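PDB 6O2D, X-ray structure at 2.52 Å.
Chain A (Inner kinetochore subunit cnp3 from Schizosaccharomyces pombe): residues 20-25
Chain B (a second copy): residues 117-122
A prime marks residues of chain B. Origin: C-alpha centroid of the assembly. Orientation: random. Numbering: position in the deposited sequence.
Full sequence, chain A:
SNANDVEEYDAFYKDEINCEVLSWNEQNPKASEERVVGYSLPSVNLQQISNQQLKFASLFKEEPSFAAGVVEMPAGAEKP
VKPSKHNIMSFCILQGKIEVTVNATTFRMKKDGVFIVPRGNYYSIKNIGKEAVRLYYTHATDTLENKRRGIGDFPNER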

# COMPACT_ATOMS: atom_id res chain seq x y z
N GLU A 20 13.26 16.95 -1.47
CA GLU A 20 13.24 17.45 -2.84
C GLU A 20 13.21 16.25 -3.78
O GLU A 20 14.08 15.39 -3.71
CB GLU A 20 14.47 18.33 -3.11
CG GLU A 20 14.34 19.24 -4.32
CD GLU A 20 15.69 19.80 -4.78
OE1 GLU A 20 16.23 19.29 -5.79
OE2 GLU A 20 16.21 20.73 -4.13
N VAL A 21 12.20 16.19 -4.65
CA VAL A 21 12.00 15.03 -5.51
C VAL A 21 11.85 15.48 -6.95
O VAL A 21 11.32 16.56 -7.23
CB VAL A 21 10.77 14.19 -5.07
CG1 VAL A 21 10.92 13.69 -3.63
CG2 VAL A 21 9.48 14.98 -5.24
N LEU A 22 12.28 14.62 -7.88
CA LEU A 22 12.06 14.90 -9.29
C LEU A 22 10.63 14.57 -9.66
O LEU A 22 9.97 13.76 -9.02
CB LEU A 22 13.03 14.13 -10.19
CG LEU A 22 14.45 14.71 -10.17
CD1 LEU A 22 15.24 14.08 -9.03
CD2 LEU A 22 15.18 14.56 -11.50
N SER A 23 10.16 15.19 -10.73
CA SER A 23 8.74 15.27 -11.00
C SER A 23 8.23 14.22 -11.98
O SER A 23 7.01 14.07 -12.09
CB SER A 23 8.39 16.67 -11.53
OG SER A 23 8.08 17.55 -10.46
N TRP A 24 9.10 13.48 -12.67
CA TRP A 24 8.67 12.58 -13.75
C TRP A 24 7.82 13.36 -14.76
O TRP A 24 6.82 12.87 -15.29
CB TRP A 24 7.92 11.37 -13.17
CG TRP A 24 7.70 10.16 -14.07
CD1 TRP A 24 6.50 9.71 -14.56
CD2 TRP A 24 8.69 9.22 -14.53
NE1 TRP A 24 6.68 8.58 -15.33
CE2 TRP A 24 8.02 8.25 -15.32
CE3 TRP A 24 10.08 9.11 -14.37
CZ2 TRP A 24 8.69 7.19 -15.95
CZ3 TRP A 24 10.75 8.05 -15.00
CH2 TRP A 24 10.05 7.11 -15.78
N ASN A 25 8.25 14.60 -15.05
CA ASN A 25 7.54 15.49 -15.96
C ASN A 25 7.82 15.15 -17.41
O ASN A 25 8.96 14.96 -17.80
CB ASN A 25 7.95 16.95 -15.70
CG ASN A 25 7.03 17.95 -16.39
OD1 ASN A 25 6.10 18.48 -15.77
ND2 ASN A 25 7.29 18.21 -17.66
N VAL B 117 8.55 6.53 -2.40
CA VAL B 117 9.54 6.93 -3.38
C VAL B 117 8.77 7.28 -4.64
O VAL B 117 8.34 6.37 -5.37
CB VAL B 117 10.56 5.81 -3.64
CG1 VAL B 117 11.67 6.29 -4.57
CG2 VAL B 117 11.13 5.29 -2.32
N PRO B 118 8.54 8.56 -4.93
CA PRO B 118 7.79 8.92 -6.14
C PRO B 118 8.49 8.42 -7.39
O PRO B 118 9.68 8.11 -7.38
CB PRO B 118 7.75 10.45 -6.10
CG PRO B 118 8.02 10.81 -4.68
CD PRO B 118 8.91 9.74 -4.14
N ARG B 119 7.73 8.35 -8.48
CA ARG B 119 8.30 7.96 -9.76
C ARG B 119 9.44 8.90 -10.12
O ARG B 119 9.38 10.10 -9.84
CB ARG B 119 7.23 7.98 -10.85
CG ARG B 119 6.04 7.07 -10.58
CD ARG B 119 4.94 7.26 -11.63
NE ARG B 119 4.26 8.54 -11.48
CZ ARG B 119 3.36 9.02 -12.33
NH1 ARG B 119 3.02 8.32 -13.41
NH2 ARG B 119 2.81 10.20 -12.11
N GLY B 120 10.47 8.35 -10.76
CA GLY B 120 11.62 9.12 -11.21
C GLY B 120 12.58 9.54 -10.12
O GLY B 120 13.20 10.60 -10.23
N ASN B 121 12.73 8.75 -9.06
CA ASN B 121 13.61 9.08 -7.95
C ASN B 121 14.46 7.87 -7.59
O ASN B 121 14.33 6.79 -8.17
CB ASN B 121 12.81 9.60 -6.76
CG ASN B 121 12.05 10.88 -7.08
OD1 ASN B 121 12.59 11.97 -6.95
ND2 ASN B 121 10.81 10.73 -7.52
N TYR B 122 15.39 8.07 -6.65
CA TYR B 122 16.33 7.05 -6.20
C TYR B 122 16.17 6.78 -4.71
O TYR B 122 15.91 7.70 -3.93
CB TYR B 122 17.77 7.47 -6.53
CG TYR B 122 17.94 7.80 -8.00
CD1 TYR B 122 17.68 9.07 -8.49
CD2 TYR B 122 18.31 6.81 -8.90
CE1 TYR B 122 17.80 9.35 -9.84
CE2 TYR B 122 18.43 7.08 -10.25
CZ TYR B 122 18.18 8.35 -10.71
OH TYR B 122 18.31 8.62 -12.05

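The two stretches come from two copies of the same protein and together bury 372 Å² against each other. In chain A, residues 20 to 22 are the last part of a strand, and the chain then leaves it as loop or turn. The facing segment of chain B, from Pro118′ to Asn121′, is loop. The backbones come nearest where Trp24 faces Gly120′, with the two CA atoms 5.2 Å apart. Three chain A residues, Val21, Leu22 and Trp24, direct their CA-to-CB bonds toward the partner. Those of Glu20 and Ser23 point away, and these two residues contribute almost nothing.

Trp24 covers the most surface. Its backbone has positive phi and psi (53/40), and its chi1 is t. The indole lies against Arg119′ and Gly120′. CB of Arg119′ sits over one face of the ring, 4.1 Å from the centroid of the five-membered ring of Trp24 and 18° off the ring normal. This is a CH-pi contact: a weakly polarised C-H group meets the electron-rich indole. Farther along the same arginine, the guanidinium also meets the indole. Trp24 CD1 lies over one face of that group, 3.9 Å from Arg119′ CZ. The arginine thus meets the ring through both its aliphatic root and its charged end. Its NE is hydrogen-bonded elsewhere in the structure.

Gly120′ lets the tryptophan come close. Its CA is 3.5 Å from Trp24 CE3. A CB built on this glycine would point toward chain A and fall 2.9 Å from Trp24 CE3, which is a clash. The backbone gives a second reason for glycine here, since its phi of 75° by itself favours that residue. The absence of a side chain therefore suits both the local turn of the chain and the fit of the indole.

Leu22 covers the next largest area. Its CB packs 3.5 Å from the carbonyl O of Gly120′, so part of this contact is side chain against backbone. Its main chain makes the polar link between the stretches. The backbone N of Leu22 donates a hydrogen bond to OD1 of Asn121′, with a distance of 2.8 Å and an angle of 146° at the hydrogen. In the other direction, ND2 of Asn121′ donates to the backbone O of Leu22 at 3.5 Å, a weak bond. One carboxamide thus serves both the N and the O of a single residue, because it carries an acceptor and a donor side by side.

Asn121′ is buried, so pairing its polar atoms matters. Its CA-to-CB bond points sideways, but the end of the side chain comes nearer to chain A. The same ND2 is held within its own chain by a hydrogen bond to the backbone O of Pro118′, at 2.9 Å and 167°. This bond braces the loop and helps position the amide. Beside it, Val21 CB lies 3.4 Å from Asn121′ OD1. Val21 CG1 also meets Pro118′ CG at 4.2 Å, a small apolar contact between buried residues.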